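Local atomic coordinates of acyl-coenzyme A oxidase acox-1.1 (Caenorhabditis elegans, PDB entry 5K3H), a protein that catalyses the FAD-dependent, oxygen-consuming desaturation of acyl-CoA substrates to (2E)-enoyl-CoA, the first step of peroxisomal beta-oxidation. Residues A150-G155 and W188-L193; I146-Q151 and N198-V203; P232-G237 and G251-N256; L163-T168 and L178-I183. All blocks are in the same frame, centred on the assembly; numbering follows the deposited sequence.

Contact 1: A150-G155 and W188-L193; sequences AQTEMG and WWPGNL
T152 and W188 are joined twice. N of W188 donates to O of T152 (2.9 Å, N-H...O angle 163°), and OG1 of T152 donates to O of W188 at 2.6 Å. The T152 chi1 of 66° sets OG1 between its own backbone N and carbonyl carbon, facing that acceptor, which OG1 meets tilted 26° from the carbonyl plane. A valine here would remove the hydroxyl and would probably leave the W188 carbonyl without this donor, with one bond instead of two between the loops. M154 lies alongside W188: its SD sits over a face of the indole, 4.3 Å from the centroid of the W188 six-membered ring, a Met-aromatic contact, while its methyl CE touches CZ3 of W188 at 3.7 Å. At the other end CG of P190 packs on CA of A150 (3.6 Å). These two loops of the beta domain belong to the shared FAD site of the acyl-CoA oxidase dimer: A150, Q151, T152 and G191 are FAD-binding residues, and P190 to L193 form a type II turn carrying G191. In the second shell K187 bonds O of Q151 and makes a salt bridge with E153, whose other oxygen accepts from N of E164. Across the dimer, H412 and R320 of the second subunit bond O of M154, and that H412 ring meets those of W188 and W189.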
loop_
_atom_site.group_PDB
_atom_site.type_symbol
_atom_site.label_atom_id
_atom_site.label_comp_id
_atom_site.label_asym_id
_atom_site.label_seq_id
_atom_site.Cartn_x
_atom_site.Cartn_y
_atom_site.Cartn_z
ATOM N N ALA B 150 -14.183 24.375 0.919
ATOM C CA ALA B 150 -12.840 24.698 1.409
ATOM C C ALA B 150 -12.887 24.771 2.923
ATOM O O ALA B 150 -13.295 25.788 3.489
ATOM C CB ALA B 150 -12.330 26.005 0.798
ATOM N N GLN B 151 -12.487 23.682 3.577
ATOM C CA GLN B 151 -12.504 23.626 5.036
ATOM C C GLN B 151 -11.116 23.425 5.625
ATOM O O GLN B 151 -10.663 24.239 6.442
ATOM C CB GLN B 151 -13.466 22.521 5.496
ATOM C CG GLN B 151 -13.530 22.348 6.986
ATOM C CD GLN B 151 -14.514 21.269 7.368
ATOM O OE1 GLN B 151 -14.168 20.293 8.045
ATOM N NE2 GLN B 151 -15.769 21.443 6.932
ATOM N N THR B 152 -10.423 22.368 5.230
ATOM C CA THR B 152 -9.205 22.003 5.922
ATOM C C THR B 152 -8.102 23.020 5.658
ATOM O O THR B 152 -7.995 23.611 4.579
ATOM C CB THR B 152 -8.756 20.613 5.494
ATOM O OG1 THR B 152 -8.382 20.657 4.123
ATOM C CG2 THR B 152 -9.879 19.594 5.695
ATOM N N GLU B 153 -7.256 23.191 6.661
ATOM C CA GLU B 153 -6.194 24.165 6.618
ATOM C C GLU B 153 -4.856 23.455 6.737
ATOM O O GLU B 153 -4.779 22.311 7.190
ATOM C CB GLU B 153 -6.375 25.189 7.730
ATOM C CG GLU B 153 -7.535 26.096 7.472
ATOM C CD GLU B 153 -7.890 26.932 8.665
ATOM O OE1 GLU B 153 -7.141 26.871 9.672
ATOM O OE2 GLU B 153 -8.918 27.647 8.601
ATOM N N MET B 154 -3.813 24.151 6.271
ATOM C CA MET B 154 -2.444 23.655 6.331
ATOM C C MET B 154 -2.098 23.079 7.705
ATOM O O MET B 154 -1.601 21.955 7.807
ATOM C CB MET B 154 -1.494 24.795 5.940
ATOM C CG MET B 154 -0.044 24.663 6.385
ATOM S SD MET B 154 1.086 24.295 5.052
ATOM C CE MET B 154 1.296 25.886 4.328
ATOM N N GLY B 155 -2.418 23.801 8.771
ATOM C CA GLY B 155 -2.103 23.380 10.114
ATOM C C GLY B 155 -3.215 22.697 10.862
ATOM O O GLY B 155 -3.030 22.371 12.036
ATOM N N TRP B 188 -6.036 24.272 2.617
ATOM C CA TRP B 188 -5.038 23.354 2.053
ATOM C C TRP B 188 -5.686 21.987 1.968
ATOM O O TRP B 188 -6.243 21.534 2.970
ATOM C CB TRP B 188 -3.766 23.303 2.907
ATOM C CG TRP B 188 -2.550 22.708 2.203
ATOM C CD1 TRP B 188 -2.286 21.380 1.976
ATOM C CD2 TRP B 188 -1.440 23.430 1.647
ATOM N NE1 TRP B 188 -1.091 21.237 1.300
ATOM C CE2 TRP B 188 -0.553 22.482 1.091
ATOM C CE3 TRP B 188 -1.109 24.788 1.568
ATOM C CZ2 TRP B 188 0.632 22.847 0.468
ATOM C CZ3 TRP B 188 0.074 25.146 0.933
ATOM C CH2 TRP B 188 0.925 24.177 0.390
ATOM N N TRP B 189 -5.706 21.386 0.743
ATOM C CA TRP B 189 -6.281 20.091 0.330
ATOM C C TRP B 189 -7.664 20.096 -0.343
ATOM O O TRP B 189 -8.002 19.066 -0.944
ATOM C CB TRP B 189 -6.335 19.085 1.506
ATOM C CG TRP B 189 -5.016 18.411 1.697
ATOM C CD1 TRP B 189 -4.119 18.623 2.703
ATOM C CD2 TRP B 189 -4.414 17.453 0.811
ATOM N NE1 TRP B 189 -3.006 17.849 2.503
ATOM C CE2 TRP B 189 -3.162 17.123 1.348
ATOM C CE3 TRP B 189 -4.826 16.840 -0.383
ATOM C CZ2 TRP B 189 -2.306 16.222 0.733
ATOM C CZ3 TRP B 189 -3.978 15.930 -0.991
ATOM C CH2 TRP B 189 -2.729 15.631 -0.434
ATOM N N PRO B 190 -8.494 21.155 -0.289
ATOM C CA PRO B 190 -9.780 21.099 -1.014
ATOM C C PRO B 190 -9.600 20.766 -2.484
ATOM O O PRO B 190 -8.800 21.385 -3.189
ATOM C CB PRO B 190 -10.353 22.504 -0.830
ATOM C CG PRO B 190 -9.811 22.949 0.475
ATOM C CD PRO B 190 -8.425 22.384 0.529
ATOM N N GLY B 191 -10.334 19.753 -2.937
ATOM C CA GLY B 191 -10.179 19.284 -4.302
ATOM C C GLY B 191 -10.683 20.316 -5.291
ATOM O O GLY B 191 -11.610 21.078 -5.004
ATOM N N ASN B 192 -10.001 20.398 -6.435
ATOM C CA ASN B 192 -10.352 21.281 -7.545
ATOM C C ASN B 192 -10.325 22.759 -7.161
ATOM O O ASN B 192 -10.877 23.596 -7.889
ATOM C CB ASN B 192 -11.708 20.901 -8.133
ATOM C CG ASN B 192 -11.725 19.480 -8.610
ATOM O OD1 ASN B 192 -12.593 18.697 -8.227
ATOM N ND2 ASN B 192 -10.745 19.123 -9.431
ATOM N N LEU B 193 -9.716 23.083 -6.015
ATOM C CA LEU B 193 -9.612 24.449 -5.523
ATOM C C LEU B 193 -8.444 25.201 -6.146
ATOM O O LEU B 193 -8.481 26.436 -6.233
ATOM C CB LEU B 193 -9.455 24.445 -3.997
ATOM C CG LEU B 193 -9.176 25.800 -3.326
ATOM C CD1 LEU B 193 -10.304 26.799 -3.594
ATOM C CD2 LEU B 193 -8.934 25.662 -1.814
#

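Contact 2: I146-Q151 and N198-V203; sequences IGTYAQ and NYAVVV
Y149 reaches over V201 and V203, its ring oblique to both. With CG anti to the backbone N (chi1 -172°) the ring extends across to the neighbouring strand, where CE1 of Y149 touches CG1 of V201 at 3.8 Å and OH of Y149 lies 3.4 Å from CG2 of V203. Q151 runs alongside V203. CG2 of V203 touches both side chains, and NE2 of Q151 lies at the edge of the Y149 ring, in its plane. The opposite face carries no ring from these segments: CB of A150 meets CG2 of V202 at 4.0 Å, and CG2 of T148 meets CB of A200 likewise, while OG1 of T148 bonds O of G191. Between the two faces runs a parallel ladder, with N of A150 on O of V201 (2.8 Å, 170°) and N of V203 on O of A150. At the I146 end OD1 of N198 accepts from N of I146 at 2.9 Å, and O of I146 accepts from N of N198 and of Y199. Y149 binds FAD too. Helix 114-127 covers Y149 and V201 through M119, A123 and F120, and strand 211-221 pairs with the far edge of strand 199-208.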
loop_
_atom_site.group_PDB
_atom_site.type_symbol
_atom_site.label_atom_id
_atom_site.label_comp_id
_atom_site.label_asym_id
_atom_site.label_seq_id
_atom_site.Cartn_x
_atom_site.Cartn_y
_atom_site.Cartn_z
ATOM N N ILE B 146 -17.831 26.859 -11.300
ATOM C CA ILE B 146 -17.177 25.668 -10.787
ATOM C C ILE B 146 -16.817 25.949 -9.337
ATOM O O ILE B 146 -16.101 26.917 -9.039
ATOM C CB ILE B 146 -15.943 25.291 -11.618
ATOM C CG1 ILE B 146 -16.349 25.030 -13.066
ATOM C CG2 ILE B 146 -15.244 24.077 -11.035
ATOM C CD1 ILE B 146 -15.188 24.744 -13.976
ATOM N N GLY B 147 -17.314 25.105 -8.436
ATOM C CA GLY B 147 -17.142 25.326 -7.022
ATOM C C GLY B 147 -16.553 24.107 -6.341
ATOM O O GLY B 147 -16.523 23.001 -6.882
ATOM N N THR B 148 -16.065 24.349 -5.130
ATOM C CA THR B 148 -15.574 23.307 -4.248
ATOM C C THR B 148 -15.933 23.721 -2.825
ATOM O O THR B 148 -16.587 24.743 -2.599
ATOM C CB THR B 148 -14.064 23.088 -4.467
ATOM O OG1 THR B 148 -13.580 22.032 -3.624
ATOM C CG2 THR B 148 -13.286 24.372 -4.182
ATOM N N TYR B 149 -15.504 22.915 -1.860
ATOM C CA TYR B 149 -15.778 23.151 -0.450
ATOM C C TYR B 149 -14.428 23.258 0.250
ATOM O O TYR B 149 -13.598 22.352 0.148
ATOM C CB TYR B 149 -16.628 22.010 0.108
ATOM C CG TYR B 149 -17.137 22.219 1.508
ATOM C CD1 TYR B 149 -18.319 22.895 1.722
ATOM C CD2 TYR B 149 -16.461 21.727 2.608
ATOM C CE1 TYR B 149 -18.815 23.095 2.992
ATOM C CE2 TYR B 149 -16.957 21.929 3.899
ATOM C CZ TYR B 149 -18.135 22.615 4.070
ATOM O OH TYR B 149 -18.651 22.835 5.323
ATOM N N ALA B 150 -14.183 24.375 0.919
ATOM C CA ALA B 150 -12.840 24.698 1.409
ATOM C C ALA B 150 -12.887 24.771 2.923
ATOM O O ALA B 150 -13.295 25.788 3.489
ATOM C CB ALA B 150 -12.330 26.005 0.798
ATOM N N GLN B 151 -12.487 23.682 3.577
ATOM C CA GLN B 151 -12.504 23.626 5.036
ATOM C C GLN B 151 -11.116 23.425 5.625
ATOM O O GLN B 151 -10.663 24.239 6.442
ATOM C CB GLN B 151 -13.466 22.521 5.496
ATOM C CG GLN B 151 -13.530 22.348 6.986
ATOM C CD GLN B 151 -14.514 21.269 7.368
ATOM O OE1 GLN B 151 -14.168 20.293 8.045
ATOM N NE2 GLN B 151 -15.769 21.443 6.932
ATOM N N ASN B 198 -13.862 28.613 -9.609
ATOM C CA ASN B 198 -13.924 30.055 -9.449
ATOM C C ASN B 198 -14.754 30.488 -8.253
ATOM O O ASN B 198 -14.716 31.666 -7.891
ATOM C CB ASN B 198 -14.428 30.743 -10.736
ATOM C CG ASN B 198 -15.621 30.050 -11.379
ATOM O OD1 ASN B 198 -16.384 29.319 -10.745
ATOM N ND2 ASN B 198 -15.772 30.273 -12.669
ATOM N N TYR B 199 -15.470 29.569 -7.619
ATOM C CA TYR B 199 -16.172 29.816 -6.367
ATOM C C TYR B 199 -15.793 28.741 -5.355
ATOM O O TYR B 199 -15.292 27.673 -5.718
ATOM C CB TYR B 199 -17.697 29.846 -6.585
ATOM C CG TYR B 199 -18.180 31.134 -7.228
ATOM C CD1 TYR B 199 -17.920 31.406 -8.581
ATOM C CD2 TYR B 199 -18.935 32.055 -6.504
ATOM C CE1 TYR B 199 -18.347 32.584 -9.178
ATOM C CE2 TYR B 199 -19.372 33.225 -7.091
ATOM C CZ TYR B 199 -19.079 33.486 -8.432
ATOM O OH TYR B 199 -19.528 34.651 -9.024
ATOM N N ALA B 200 -16.010 29.039 -4.073
ATOM C CA ALA B 200 -15.929 28.005 -3.044
ATOM C C ALA B 200 -16.860 28.338 -1.891
ATOM O O ALA B 200 -17.071 29.504 -1.562
ATOM C CB ALA B 200 -14.501 27.840 -2.514
ATOM N N VAL B 201 -17.410 27.310 -1.262
ATOM C CA VAL B 201 -17.999 27.487 0.059
ATOM C C VAL B 201 -16.857 27.320 1.062
ATOM O O VAL B 201 -16.220 26.264 1.124
ATOM C CB VAL B 201 -19.135 26.482 0.318
ATOM C CG1 VAL B 201 -19.656 26.623 1.748
ATOM C CG2 VAL B 201 -20.275 26.639 -0.708
ATOM N N VAL B 202 -16.599 28.352 1.854
ATOM C CA VAL B 202 -15.411 28.424 2.698
ATOM C C VAL B 202 -15.847 28.395 4.155
ATOM O O VAL B 202 -16.808 29.077 4.539
ATOM C CB VAL B 202 -14.594 29.687 2.386
ATOM C CG1 VAL B 202 -13.426 29.848 3.358
ATOM C CG2 VAL B 202 -14.102 29.624 0.953
ATOM N N VAL B 203 -15.162 27.581 4.962
ATOM C CA VAL B 203 -15.434 27.487 6.392
ATOM C C VAL B 203 -14.444 28.374 7.134
ATOM O O VAL B 203 -13.236 28.324 6.877
ATOM C CB VAL B 203 -15.372 26.032 6.878
ATOM C CG1 VAL B 203 -15.718 25.967 8.342
ATOM C CG2 VAL B 203 -16.343 25.181 6.088
#

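Contact 3: P232-G237 and G251-N256; sequences PGITIG and GFLGFN
F252 has CG between its backbone N and carbonyl carbon (chi1 60°), which leans the ring across the strand pair onto G237; CA of G237 lies 3.9 Å from the F252 ring centroid, 23° off the normal, a CH-pi contact over the face. The absence of a side chain at G237 makes this possible, since a CB there would collide with CZ of F252. CG2 of T235 approaches the same ring at its edge, 3.9 Å from CE1 of F252. On the other face of the pair I234, with CG1 beside the backbone N, lies alongside F255, CD1 of I234 touching CD1 of F255 at 3.5 Å; CG2 of I234 also meets CD1 of L253 at 3.9 Å. The strands are antiparallel, 251-255 in the middle of a three-stranded sheet between 187-188 and the outer strand 234-238, in the beta domain of the acyl-CoA oxidase fold. T235 and G254 are a hydrogen-bonded pair, N of T235 on O of G254 at 2.9 Å (174°) and N of G254 on O of T235 at 2.7 Å. An alanine in place of F252 would probably uncover the G237 backbone and leave F641 of the second subunit without its edge-to-face partner. O of G233 accepts from N of N256, and the backbone angles of G233 call for glycine. L253 packs on L193.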
loop_
_atom_site.group_PDB
_atom_site.type_symbol
_atom_site.label_atom_id
_atom_site.label_comp_id
_atom_site.label_asym_id
_atom_site.label_seq_id
_atom_site.Cartn_x
_atom_site.Cartn_y
_atom_site.Cartn_z
ATOM N N PRO B 232 -8.628 40.253 -6.227
ATOM C CA PRO B 232 -7.678 40.908 -5.311
ATOM C C PRO B 232 -7.818 40.412 -3.879
ATOM O O PRO B 232 -8.922 40.279 -3.350
ATOM C CB PRO B 232 -8.025 42.398 -5.443
ATOM C CG PRO B 232 -8.632 42.515 -6.768
ATOM C CD PRO B 232 -9.424 41.253 -6.966
ATOM N N GLY B 233 -6.678 40.133 -3.257
ATOM C CA GLY B 233 -6.653 39.607 -1.914
ATOM C C GLY B 233 -6.722 38.104 -1.836
ATOM O O GLY B 233 -6.766 37.564 -0.720
ATOM N N ILE B 234 -6.766 37.421 -2.982
ATOM C CA ILE B 234 -6.882 35.968 -3.056
ATOM C C ILE B 234 -5.538 35.381 -3.462
ATOM O O ILE B 234 -5.057 35.633 -4.576
ATOM C CB ILE B 234 -7.968 35.551 -4.051
ATOM C CG1 ILE B 234 -9.327 36.048 -3.551
ATOM C CG2 ILE B 234 -7.932 34.060 -4.299
ATOM C CD1 ILE B 234 -9.807 35.387 -2.296
ATOM N N THR B 235 -4.977 34.534 -2.587
ATOM C CA THR B 235 -3.821 33.684 -2.879
ATOM C C THR B 235 -4.332 32.260 -3.059
ATOM O O THR B 235 -4.921 31.687 -2.140
ATOM C CB THR B 235 -2.796 33.723 -1.749
ATOM O OG1 THR B 235 -2.388 35.083 -1.515
ATOM C CG2 THR B 235 -1.578 32.904 -2.126
ATOM N N ILE B 236 -4.097 31.689 -4.232
ATOM C CA ILE B 236 -4.743 30.453 -4.634
ATOM C C ILE B 236 -3.794 29.735 -5.568
ATOM O O ILE B 236 -3.019 30.375 -6.287
ATOM C CB ILE B 236 -6.109 30.735 -5.299
ATOM C CG1 ILE B 236 -6.915 29.452 -5.495
ATOM C CG2 ILE B 236 -5.945 31.539 -6.612
ATOM C CD1 ILE B 236 -8.385 29.734 -5.692
ATOM N N GLY B 237 -3.781 28.413 -5.496
ATOM C CA GLY B 237 -2.910 27.657 -6.376
ATOM C C GLY B 237 -2.993 26.188 -6.051
ATOM O O GLY B 237 -3.668 25.776 -5.105
ATOM N N GLY B 251 -5.908 22.355 -3.839
ATOM C CA GLY B 251 -5.398 23.706 -3.781
ATOM C C GLY B 251 -5.178 24.263 -2.388
ATOM O O GLY B 251 -5.718 23.779 -1.400
ATOM N N PHE B 252 -4.398 25.343 -2.351
ATOM C CA PHE B 252 -4.297 26.238 -1.205
ATOM C C PHE B 252 -5.020 27.551 -1.490
ATOM O O PHE B 252 -5.227 27.932 -2.646
ATOM C CB PHE B 252 -2.835 26.534 -0.826
ATOM C CG PHE B 252 -2.017 27.183 -1.920
ATOM C CD1 PHE B 252 -2.054 28.555 -2.127
ATOM C CD2 PHE B 252 -1.163 26.419 -2.715
ATOM C CE1 PHE B 252 -1.274 29.149 -3.127
ATOM C CE2 PHE B 252 -0.387 27.013 -3.717
ATOM C CZ PHE B 252 -0.444 28.373 -3.916
ATOM N N LEU B 253 -5.406 28.241 -0.411
ATOM C CA LEU B 253 -6.186 29.466 -0.503
ATOM C C LEU B 253 -5.941 30.338 0.713
ATOM O O LEU B 253 -6.164 29.895 1.848
ATOM C CB LEU B 253 -7.682 29.160 -0.609
ATOM C CG LEU B 253 -8.705 30.298 -0.514
ATOM C CD1 LEU B 253 -8.542 31.310 -1.645
ATOM C CD2 LEU B 253 -10.118 29.727 -0.489
ATOM N N GLY B 254 -5.544 31.585 0.464
ATOM C CA GLY B 254 -5.383 32.562 1.521
ATOM C C GLY B 254 -6.099 33.852 1.178
ATOM O O GLY B 254 -6.240 34.218 0.013
ATOM N N PHE B 255 -6.580 34.526 2.216
ATOM C CA PHE B 255 -7.300 35.789 2.093
ATOM C C PHE B 255 -6.503 36.885 2.786
ATOM O O PHE B 255 -6.029 36.693 3.919
ATOM C CB PHE B 255 -8.673 35.716 2.741
ATOM C CG PHE B 255 -9.500 34.569 2.277
ATOM C CD1 PHE B 255 -10.197 34.638 1.072
ATOM C CD2 PHE B 255 -9.589 33.413 3.052
ATOM C CE1 PHE B 255 -10.969 33.579 0.633
ATOM C CE2 PHE B 255 -10.359 32.336 2.627
ATOM C CZ PHE B 255 -11.053 32.416 1.418
ATOM N N ASN B 256 -6.382 38.035 2.121
ATOM C CA ASN B 256 -5.806 39.251 2.717
ATOM C C ASN B 256 -6.942 40.254 2.894
ATOM O O ASN B 256 -7.215 41.061 2.005
ATOM C CB ASN B 256 -4.684 39.816 1.841
ATOM C CG ASN B 256 -3.960 40.989 2.491
ATOM O OD1 ASN B 256 -4.100 41.239 3.698
ATOM N ND2 ASN B 256 -3.121 41.686 1.697
#

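Contact 4: L163-T168 and L178-I183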
loop_
_atom_site.group_PDB
_atom_site.type_symbol
_atom_site.label_atom_id
_atom_site.label_comp_id
_atom_site.label_asym_id
_atom_site.label_seq_id
_atom_site.Cartn_x
_atom_site.Cartn_y
_atom_site.Cartn_z
ATOM N N LEU B 163 -9.616 25.759 13.606
ATOM C CA LEU B 163 -9.332 26.485 12.373
ATOM C C LEU B 163 -8.882 27.921 12.660
ATOM O O LEU B 163 -9.240 28.529 13.671
ATOM C CB LEU B 163 -10.571 26.489 11.478
ATOM C CG LEU B 163 -11.025 25.116 10.990
ATOM C CD1 LEU B 163 -12.367 25.217 10.277
ATOM C CD2 LEU B 163 -9.988 24.520 10.054
ATOM N N GLU B 164 -8.078 28.460 11.750
ATOM C CA GLU B 164 -7.549 29.810 11.908
ATOM C C GLU B 164 -8.147 30.863 10.977
ATOM O O GLU B 164 -8.051 32.057 11.262
ATOM C CB GLU B 164 -6.024 29.799 11.760
ATOM C CG GLU B 164 -5.290 29.170 12.933
ATOM C CD GLU B 164 -3.896 28.705 12.564
ATOM O OE1 GLU B 164 -3.148 29.492 11.948
ATOM O OE2 GLU B 164 -3.547 27.552 12.890
ATOM N N THR B 165 -8.757 30.448 9.871
ATOM C CA THR B 165 -9.326 31.434 8.961
ATOM C C THR B 165 -10.479 32.175 9.641
ATOM O O THR B 165 -11.352 31.555 10.256
ATOM C CB THR B 165 -9.784 30.752 7.676
ATOM O OG1 THR B 165 -8.648 30.130 7.046
ATOM C CG2 THR B 165 -10.428 31.787 6.716
ATOM N N THR B 166 -10.480 33.507 9.561
ATOM C CA THR B 166 -11.525 34.299 10.199
ATOM C C THR B 166 -12.414 34.988 9.167
ATOM O O THR B 166 -12.008 35.248 8.028
ATOM C CB THR B 166 -10.957 35.345 11.165
ATOM O OG1 THR B 166 -9.996 36.159 10.487
ATOM C CG2 THR B 166 -10.317 34.681 12.412
ATOM N N ALA B 167 -13.669 35.180 9.562
ATOM C CA ALA B 167 -14.628 36.006 8.847
ATOM C C ALA B 167 -15.159 36.991 9.870
ATOM O O ALA B 167 -15.963 36.617 10.732
ATOM C CB ALA B 167 -15.754 35.170 8.241
ATOM N N THR B 168 -14.731 38.241 9.776
ATOM C CA THR B 168 -15.043 39.228 10.795
ATOM C C THR B 168 -16.155 40.112 10.250
ATOM O O THR B 168 -16.057 40.621 9.121
ATOM C CB THR B 168 -13.820 40.072 11.180
ATOM O OG1 THR B 168 -12.740 39.227 11.608
ATOM C CG2 THR B 168 -14.166 41.016 12.321
ATOM N N LEU B 178 -12.750 38.304 5.230
ATOM C CA LEU B 178 -12.114 36.999 5.376
ATOM C C LEU B 178 -10.616 37.207 5.501
ATOM O O LEU B 178 -10.044 38.059 4.809
ATOM C CB LEU B 178 -12.425 36.105 4.177
ATOM C CG LEU B 178 -13.691 35.223 4.158
ATOM C CD1 LEU B 178 -14.890 35.896 4.768
ATOM C CD2 LEU B 178 -14.018 34.870 2.707
ATOM N N HIS B 179 -9.976 36.462 6.408
ATOM C CA HIS B 179 -8.546 36.679 6.572
ATOM C C HIS B 179 -7.805 35.400 6.929
ATOM O O HIS B 179 -8.278 34.587 7.729
ATOM C CB HIS B 179 -8.269 37.735 7.641
ATOM C CG HIS B 179 -6.862 38.231 7.626
ATOM N ND1 HIS B 179 -6.300 38.837 6.524
ATOM C CD2 HIS B 179 -5.891 38.184 8.568
ATOM C CE1 HIS B 179 -5.045 39.148 6.788
ATOM N NE2 HIS B 179 -4.771 38.763 8.021
ATOM N N THR B 180 -6.621 35.248 6.352
ATOM C CA THR B 180 -5.740 34.132 6.674
ATOM C C THR B 180 -4.559 34.682 7.466
ATOM O O THR B 180 -3.616 35.235 6.874
ATOM C CB THR B 180 -5.270 33.438 5.394
ATOM O OG1 THR B 180 -6.416 33.008 4.654
ATOM C CG2 THR B 180 -4.397 32.234 5.700
ATOM N N PRO B 181 -4.580 34.608 8.801
ATOM C CA PRO B 181 -3.554 35.323 9.568
ATOM C C PRO B 181 -2.167 34.714 9.465
ATOM O O PRO B 181 -1.188 35.467 9.475
ATOM C CB PRO B 181 -4.096 35.284 11.002
ATOM C CG PRO B 181 -5.058 34.183 11.050
ATOM C CD PRO B 181 -5.651 34.072 9.663
ATOM N N LYS B 182 -2.042 33.410 9.241
ATOM C CA LYS B 182 -0.735 32.765 9.192
ATOM C C LYS B 182 -0.708 31.751 8.077
ATOM O O LYS B 182 -1.741 31.390 7.503
ATOM C CB LYS B 182 -0.365 31.971 10.443
ATOM C CG LYS B 182 -0.098 32.706 11.683
ATOM C CD LYS B 182 0.351 31.695 12.738
ATOM C CE LYS B 182 -0.798 30.883 13.325
ATOM N NZ LYS B 182 -0.300 29.936 14.379
ATOM N N ILE B 183 0.516 31.297 7.789
ATOM C CA ILE B 183 0.732 30.249 6.797
ATOM C C ILE B 183 -0.108 29.020 7.123
ATOM O O ILE B 183 -0.777 28.465 6.244
ATOM C CB ILE B 183 2.233 29.905 6.702
ATOM C CG1 ILE B 183 2.487 28.885 5.596
ATOM C CG2 ILE B 183 2.795 29.412 8.035
ATOM C CD1 ILE B 183 3.939 28.838 5.144
#
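A167 and L178 make the tight, buried end of this contact: CD1 of L178 rests on CB of A167 at 3.7 Å, the two forming a non-hydrogen-bonded antiparallel pair. Next to them T166 and H179 exchange both backbone bonds, N of T166 on O of H179 (3.1 Å, 168°) and N of H179 on O of T166 (2.9 Å). Their side chains run in the same direction on the other face of the pair, OG1 of T166 lying 3.7 Å from CB of H179, while ND1 of H179 turns to N of N257. Beyond this pair both segments are loop or turn, and past T165 and T180 the contact becomes looser and more solvent-exposed. CD of P181 packs against O of E164 at 3.5 Å. K182, bent at chi3 (-77°), brings its chain across E164, but its NZ stays 3.8 Å from OE1 of E164, a long salt bridge; the same OE1 is bonded by OG1 of T184, which probably does more to fix the carboxylate. T165 OG1 bonds E153 and T180 OG1 bonds N of F255, joining the middle of the contact to the neighbouring loop and strand. On the inner side A167 packs on F218 and L178 on V220 and F255. The whole is a beta hairpin of strands 166-170 and 175-179, set in the mixed sheet of the oxidase's beta domain.

Contacts 1 and 2 share A150 and Q151 and are buried at the FAD site, where CB of L193 also packs on CG2 of T148. Contact 1 joins loops through a side-chain hydroxyl and a sulfur-aromatic contact, whereas contact 2 is a parallel ladder with the Y149 ring and valines on one face and aliphatic groups on the other. Contact 3, in the smaller antiparallel sheet, is mostly buried but exposed at T235 and N256; it meets contact 1 through backbone bonds of G251 with W189 and P190. Contact 4 is the most solvent-exposed, and the only one with a salt bridge, a long one, between its segments. Strands 147-150 and 166-170 pair in turn with the same edge of strand 199-208.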